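Local coordinates for DUF1881 domain-containing protein (Neurospora crassa, PDB 5Z6D), which is of unknown function but joins a betagamma-crystallin domain to an Ig-like domain, whose interface renders the calcium site of the former inoperative, at residues Asp6-Gln14 and Ser21-Gln29; Asp170-Glu178 and Ser188-Phe196. The protein carries 1 engineered substitution. All coordinates share one frame; numbering follows the deposited sequence.

Contact 1 (Asp6-Gln14 and Ser21-Gln29)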
# COMPACT_ATOMS: atom_id res chain seq x y z
N ASP A 6 -23.70 -2.56 -9.86
CA ASP A 6 -23.99 -1.59 -8.81
C ASP A 6 -22.72 -0.78 -8.54
O ASP A 6 -21.67 -1.37 -8.28
CB ASP A 6 -24.47 -2.30 -7.54
CG ASP A 6 -25.17 -1.38 -6.56
OD1 ASP A 6 -24.68 -0.26 -6.31
OD2 ASP A 6 -26.23 -1.78 -6.02
N PRO A 7 -22.81 0.55 -8.63
CA PRO A 7 -21.62 1.42 -8.59
C PRO A 7 -20.82 1.35 -7.28
O PRO A 7 -19.66 1.76 -7.28
CB PRO A 7 -22.20 2.82 -8.77
CG PRO A 7 -23.54 2.62 -9.38
CD PRO A 7 -24.04 1.33 -8.83
N THR A 8 -21.41 0.84 -6.21
CA THR A 8 -20.67 0.73 -4.95
C THR A 8 -20.39 -0.73 -4.64
O THR A 8 -20.13 -1.11 -3.50
CB THR A 8 -21.45 1.38 -3.80
OG1 THR A 8 -22.76 0.79 -3.72
CG2 THR A 8 -21.59 2.87 -4.04
N LYS A 9 -20.44 -1.57 -5.67
CA LYS A 9 -20.18 -2.99 -5.50
C LYS A 9 -19.06 -3.41 -6.45
O LYS A 9 -18.71 -2.66 -7.35
CB LYS A 9 -21.45 -3.82 -5.75
CG LYS A 9 -22.37 -3.99 -4.53
CD LYS A 9 -22.96 -2.67 -4.04
CE LYS A 9 -23.39 -2.74 -2.58
NZ LYS A 9 -23.55 -1.39 -1.96
N VAL A 10 -18.50 -4.59 -6.21
CA VAL A 10 -17.58 -5.21 -7.16
C VAL A 10 -18.00 -6.67 -7.22
O VAL A 10 -18.55 -7.20 -6.26
CB VAL A 10 -16.07 -5.06 -6.75
CG1 VAL A 10 -15.69 -3.58 -6.56
CG2 VAL A 10 -15.75 -5.87 -5.50
N ILE A 11 -17.79 -7.31 -8.36
CA ILE A 11 -18.09 -8.71 -8.45
C ILE A 11 -16.86 -9.46 -8.87
O ILE A 11 -16.24 -9.15 -9.89
CB ILE A 11 -19.23 -9.02 -9.45
CG1 ILE A 11 -20.43 -8.11 -9.21
CG2 ILE A 11 -19.61 -10.48 -9.37
CD1 ILE A 11 -21.63 -8.43 -10.08
N PHE A 12 -16.48 -10.45 -8.06
CA PHE A 12 -15.36 -11.30 -8.40
C PHE A 12 -15.87 -12.55 -9.10
O PHE A 12 -16.82 -13.18 -8.67
CB PHE A 12 -14.56 -11.67 -7.16
CG PHE A 12 -13.61 -10.59 -6.72
CD1 PHE A 12 -12.36 -10.47 -7.29
CD2 PHE A 12 -13.97 -9.71 -5.70
CE1 PHE A 12 -11.48 -9.48 -6.88
CE2 PHE A 12 -13.10 -8.72 -5.28
CZ PHE A 12 -11.85 -8.61 -5.85
N TYR A 13 -15.22 -12.92 -10.18
CA TYR A 13 -15.64 -14.08 -10.92
C TYR A 13 -14.59 -15.17 -10.84
O TYR A 13 -13.37 -14.92 -10.88
CB TYR A 13 -15.93 -13.70 -12.38
CG TYR A 13 -17.03 -12.65 -12.54
CD1 TYR A 13 -18.37 -13.02 -12.70
CD2 TYR A 13 -16.72 -11.30 -12.56
CE1 TYR A 13 -19.36 -12.06 -12.85
CE2 TYR A 13 -17.69 -10.33 -12.70
CZ TYR A 13 -19.01 -10.71 -12.85
OH TYR A 13 -19.97 -9.73 -13.00
N GLN A 14 -15.12 -16.39 -10.77
CA GLN A 14 -14.37 -17.62 -10.75
C GLN A 14 -13.59 -17.87 -12.05
O GLN A 14 -12.51 -18.46 -12.03
CB GLN A 14 -15.33 -18.78 -10.46
CG GLN A 14 -15.02 -20.09 -11.15
CD GLN A 14 -16.27 -20.95 -11.31
OE1 GLN A 14 -17.27 -20.51 -11.87
NE2 GLN A 14 -16.20 -22.17 -10.80
N SER A 21 -21.14 -17.13 -12.17
CA SER A 21 -22.09 -16.38 -11.35
C SER A 21 -21.47 -15.18 -10.63
O SER A 21 -22.06 -14.09 -10.59
CB SER A 21 -22.73 -17.32 -10.31
OG SER A 21 -23.78 -16.67 -9.62
N GLY A 22 -20.29 -15.36 -10.06
CA GLY A 22 -19.61 -14.29 -9.36
C GLY A 22 -20.07 -14.05 -7.93
O GLY A 22 -21.25 -14.23 -7.59
N ASP A 23 -19.13 -13.64 -7.09
CA ASP A 23 -19.38 -13.25 -5.71
C ASP A 23 -19.33 -11.72 -5.58
O ASP A 23 -18.34 -11.09 -5.93
CB ASP A 23 -18.36 -13.89 -4.77
CG ASP A 23 -18.47 -15.40 -4.75
OD1 ASP A 23 -19.54 -15.93 -5.13
OD2 ASP A 23 -17.49 -16.06 -4.34
N THR A 24 -20.42 -11.14 -5.08
CA THR A 24 -20.52 -9.69 -4.96
C THR A 24 -20.01 -9.18 -3.60
O THR A 24 -20.29 -9.78 -2.57
CB THR A 24 -21.97 -9.23 -5.17
OG1 THR A 24 -22.44 -9.72 -6.43
CG2 THR A 24 -22.08 -7.72 -5.15
N TYR A 25 -19.27 -8.08 -3.63
CA TYR A 25 -18.75 -7.44 -2.42
C TYR A 25 -19.04 -5.93 -2.40
O TYR A 25 -19.02 -5.27 -3.44
CB TYR A 25 -17.24 -7.69 -2.29
CG TYR A 25 -16.86 -9.15 -2.13
CD1 TYR A 25 -16.68 -9.72 -0.87
CD2 TYR A 25 -16.64 -9.96 -3.25
CE1 TYR A 25 -16.32 -11.04 -0.73
CE2 TYR A 25 -16.27 -11.29 -3.12
CZ TYR A 25 -16.13 -11.83 -1.86
OH TYR A 25 -15.77 -13.15 -1.73
N ALA A 26 -19.30 -5.37 -1.22
CA ALA A 26 -19.69 -3.97 -1.11
C ALA A 26 -18.58 -3.09 -0.54
O ALA A 26 -17.69 -3.59 0.14
CB ALA A 26 -20.94 -3.83 -0.23
N VAL A 27 -18.66 -1.79 -0.81
CA VAL A 27 -17.75 -0.83 -0.21
C VAL A 27 -17.77 -0.98 1.30
O VAL A 27 -18.85 -1.10 1.90
CB VAL A 27 -18.11 0.59 -0.61
CG1 VAL A 27 -17.37 1.59 0.25
CG2 VAL A 27 -17.75 0.81 -2.09
N GLY A 28 -16.59 -1.01 1.91
CA GLY A 28 -16.48 -1.29 3.34
C GLY A 28 -16.07 -2.71 3.69
O GLY A 28 -15.69 -2.99 4.83
N GLN A 29 -16.19 -3.64 2.75
CA GLN A 29 -15.79 -5.01 3.04
C GLN A 29 -14.30 -5.21 2.92
O GLN A 29 -13.66 -4.76 1.96
CB GLN A 29 -16.50 -6.02 2.12
CG GLN A 29 -17.94 -6.29 2.53
CD GLN A 29 -18.52 -7.49 1.79
OE1 GLN A 29 -19.31 -7.33 0.85
NE2 GLN A 29 -18.11 -8.67 2.19
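Phe12 and Tyr25 meet on the same face of an antiparallel hairpin, their rings crossing at nearly a right angle (planes 79° apart). Tyr25 CD2 arrives at the edge of the Phe12 ring, close to its plane, 3.6 Å from Phe12 CD2. Beside them Val10 packs its CG2 branch against Tyr25 CB at 4.0 Å. Tyr41 stacks on the Phe12 ring and hydrogen-bonds through its hydroxyl to both Tyr25 OH and Asp23 OD2, while Phe83 meets Tyr25 edge-to-face.

The other face carries Lys9, Ile11, Thr24 and Ala26. The Lys9 chain bends at chi2 (65°), which lays its methylenes along the neighbouring strand: CG lies 3.8 Å from Thr24 CG2, and CE sits 3.6 Å from Ala26 CB. From there Lys9 NZ donates a 2.9 Å hydrogen bond to Thr8 OG1. A serine in place of Lys9 would probably uncover the Ala26 methyl and leave Thr8 OG1 without its ammonium donor. Further along, Ile11 splits its branches, CG1 approaching Thr24 OG1 while CG2 leans over one face of its own strand's Tyr13. Gly22, at a positive phi of 82°, lets Ile11 CG2 and Tyr13 CD1 each come within 3.8 Å of its CA.

Paired amides join the backbones at Val10-Tyr25 and Phe12-Asp23, the Tyr25 N to Val10 O bond being 2.9 Å long; Val27 N to Thr8 O adds one more just beyond the last strand pair, where Ala26-Gln29 turns. Strands 9-13 and 23-26 thus form the antiparallel hairpin that opens the betagamma-crystallin domain, a Greek-key fold, with Tyr13 beginning the family's aromatic signature.

Contact 2 (Asp170-Glu178 and Ser188-Phe196)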
# COMPACT_ATOMS: atom_id res chain seq x y z
N ASP A 170 -7.28 20.85 -0.31
CA ASP A 170 -7.00 21.73 -1.44
C ASP A 170 -6.68 20.92 -2.69
O ASP A 170 -7.29 21.11 -3.74
CB ASP A 170 -5.83 22.67 -1.12
CG ASP A 170 -5.93 23.28 0.26
OD1 ASP A 170 -6.35 24.46 0.37
OD2 ASP A 170 -5.60 22.59 1.25
N ASN A 171 -5.72 20.00 -2.56
CA ASN A 171 -5.21 19.23 -3.68
C ASN A 171 -5.91 17.89 -3.86
O ASN A 171 -5.72 17.22 -4.87
CB ASN A 171 -3.71 19.00 -3.52
CG ASN A 171 -2.95 20.28 -3.24
OD1 ASN A 171 -3.31 21.35 -3.74
ND2 ASN A 171 -1.89 20.19 -2.44
N GLY A 172 -6.71 17.50 -2.87
CA GLY A 172 -7.37 16.21 -2.88
C GLY A 172 -6.33 15.10 -2.83
O GLY A 172 -6.44 14.10 -3.54
N GLU A 173 -5.32 15.28 -1.98
CA GLU A 173 -4.19 14.34 -1.95
C GLU A 173 -3.92 13.86 -0.54
O GLU A 173 -4.48 14.40 0.41
CB GLU A 173 -2.92 14.99 -2.51
CG GLU A 173 -2.83 15.04 -4.02
CD GLU A 173 -1.56 15.72 -4.49
OE1 GLU A 173 -1.01 16.55 -3.74
OE2 GLU A 173 -1.12 15.42 -5.62
N VAL A 174 -3.07 12.85 -0.39
CA VAL A 174 -2.52 12.53 0.92
C VAL A 174 -1.19 13.25 1.07
O VAL A 174 -0.38 13.27 0.14
CB VAL A 174 -2.31 11.01 1.10
CG1 VAL A 174 -1.56 10.70 2.40
CG2 VAL A 174 -3.65 10.29 1.07
N ASP A 175 -0.96 13.86 2.23
CA ASP A 175 0.30 14.52 2.52
C ASP A 175 1.06 13.79 3.62
O ASP A 175 0.47 13.37 4.63
CB ASP A 175 0.08 15.96 2.97
CG ASP A 175 -0.29 16.88 1.84
OD1 ASP A 175 -0.48 16.38 0.71
OD2 ASP A 175 -0.38 18.10 2.08
N VAL A 176 2.36 13.64 3.42
CA VAL A 176 3.27 13.29 4.49
C VAL A 176 3.70 14.57 5.17
O VAL A 176 4.23 15.47 4.52
CB VAL A 176 4.50 12.52 3.97
CG1 VAL A 176 5.57 12.45 5.03
CG2 VAL A 176 4.10 11.12 3.50
N VAL A 177 3.45 14.67 6.47
CA VAL A 177 3.91 15.80 7.25
C VAL A 177 5.17 15.41 8.01
O VAL A 177 5.14 14.53 8.87
CB VAL A 177 2.85 16.28 8.24
CG1 VAL A 177 3.33 17.53 8.96
CG2 VAL A 177 1.55 16.55 7.50
N GLU A 178 6.29 16.04 7.66
CA GLU A 178 7.55 15.77 8.33
C GLU A 178 7.68 16.62 9.59
O GLU A 178 8.20 17.73 9.54
CB GLU A 178 8.73 16.04 7.39
CG GLU A 178 8.65 15.29 6.06
CD GLU A 178 9.99 15.27 5.32
OE1 GLU A 178 10.93 15.94 5.78
OE2 GLU A 178 10.09 14.56 4.30
N SER A 188 11.18 12.59 2.15
CA SER A 188 10.11 12.06 1.31
C SER A 188 9.94 12.94 0.09
O SER A 188 10.12 14.16 0.15
CB SER A 188 8.79 11.94 2.09
OG SER A 188 8.24 13.21 2.37
N LYS A 189 9.61 12.30 -1.03
CA LYS A 189 9.36 12.98 -2.29
C LYS A 189 8.07 12.43 -2.86
O LYS A 189 7.95 11.22 -3.04
CB LYS A 189 10.51 12.77 -3.27
CG LYS A 189 10.29 13.39 -4.64
CD LYS A 189 11.15 12.72 -5.70
CE LYS A 189 11.14 13.52 -7.00
NZ LYS A 189 9.78 14.02 -7.35
N ARG A 190 7.11 13.30 -3.15
CA ARG A 190 5.84 12.84 -3.71
C ARG A 190 6.05 12.27 -5.11
O ARG A 190 6.76 12.86 -5.93
CB ARG A 190 4.82 13.99 -3.76
CG ARG A 190 3.51 13.61 -4.44
CD ARG A 190 2.52 14.76 -4.48
NE ARG A 190 2.18 15.23 -3.14
CZ ARG A 190 1.34 14.60 -2.33
NH1 ARG A 190 0.73 13.49 -2.72
NH2 ARG A 190 1.11 15.10 -1.12
N THR A 191 5.45 11.10 -5.37
CA THR A 191 5.53 10.50 -6.70
C THR A 191 4.14 10.23 -7.26
O THR A 191 4.00 9.67 -8.36
CB THR A 191 6.34 9.19 -6.70
OG1 THR A 191 5.77 8.25 -5.78
CG2 THR A 191 7.80 9.46 -6.30
N GLY A 192 3.12 10.63 -6.52
CA GLY A 192 1.73 10.48 -6.94
C GLY A 192 0.77 11.06 -5.92
O GLY A 192 1.19 11.62 -4.91
N LYS A 193 -0.53 10.92 -6.16
CA LYS A 193 -1.52 11.48 -5.25
C LYS A 193 -1.35 10.97 -3.82
O LYS A 193 -1.66 11.66 -2.84
CB LYS A 193 -2.93 11.19 -5.77
CG LYS A 193 -3.26 11.88 -7.09
CD LYS A 193 -3.88 13.25 -6.87
CE LYS A 193 -4.07 14.01 -8.18
NZ LYS A 193 -4.96 13.27 -9.12
N SER A 194 -0.85 9.75 -3.68
CA SER A 194 -0.63 9.20 -2.35
C SER A 194 0.53 8.20 -2.34
O SER A 194 0.52 7.23 -1.58
CB SER A 194 -1.91 8.53 -1.85
OG SER A 194 -2.39 7.56 -2.77
N SER A 195 1.53 8.45 -3.18
CA SER A 195 2.74 7.62 -3.21
C SER A 195 3.96 8.49 -3.00
O SER A 195 4.00 9.65 -3.44
CB SER A 195 2.85 6.84 -4.52
OG SER A 195 2.99 7.72 -5.62
N PHE A 196 4.96 7.93 -2.32
CA PHE A 196 6.12 8.69 -1.88
C PHE A 196 7.37 7.83 -2.00
O PHE A 196 7.39 6.67 -1.60
CB PHE A 196 5.94 9.17 -0.43
CG PHE A 196 4.67 9.95 -0.21
CD1 PHE A 196 4.66 11.33 -0.36
CD2 PHE A 196 3.49 9.31 0.11
CE1 PHE A 196 3.49 12.05 -0.18
CE2 PHE A 196 2.32 10.02 0.29
CZ PHE A 196 2.32 11.39 0.15
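Arg190 is sandwiched: the carboxylate of Glu173 stacks on one face of its guanidinium, the planes 17° apart, and Phe196 CE1 lies against the opposite face toward the rim. Glu173 OE1 sits over the centre of the group, 3.5 Å from Arg190 NE, so this salt bridge works by charge alone, with no N-H aimed at the oxygen. The N-H groups serve the edge instead. Arg190 NH2 donates to Val174 O at 2.7 Å, nearly in the guanidinium plane, and makes a salt bridge to Asp175 OD1 at the same 2.7 Å; NH1 turns to Gly192 O. The positive charge offsets both Glu173 and Asp175 and probably helps keep both carboxylates ionised. A bend at chi3 (-60°) brings the guanidinium round to these partners.

Strand 173-177 and strand 186-190 are outermost strands of two different sheets, so the contact joins the two sheets of the Ig-like beta sandwich at their edges. The antiparallel axes of 173-177 and of the part 188-190 approach to 8.7 Å, and the backbones bond directly at Val174 N to Lys193 O, 3.1 Å, just after a G1 bulge at Gly172 and Glu173. Between the sheets Val176 CG2 stands over the centre of the Phe196 ring, 3.6 Å from its centroid, a CH-pi contact, while Val174 O meets the ring edge. Beyond it, Glu178 OE2 accepts Ser188 N at 3.1 Å.

How the contacts relate
The two contacts belong to separate domains: residues 6-14 and 21-29 lie in the betagamma-crystallin part, residues 170-178 and 188-196 in the Ig-like part. Their centres are 29 Å apart and their nearest atoms about 16 Å, without touching. Contact 1 pairs neighbouring strands within one sheet, whereas contact 2 links strands of facing sheets mainly through side chains, with one backbone bond in the loop before strand 195-200. The calcium site, formed by Asp39, Gln56, Gly79 and Ser81 and unoccupied here, is nearer to contact 1: the Asp23 side chain is about 11 Å from that of Asp39, and the Phe12 side chain about 12 Å from that of Ser81. Contact 2 lies away from it.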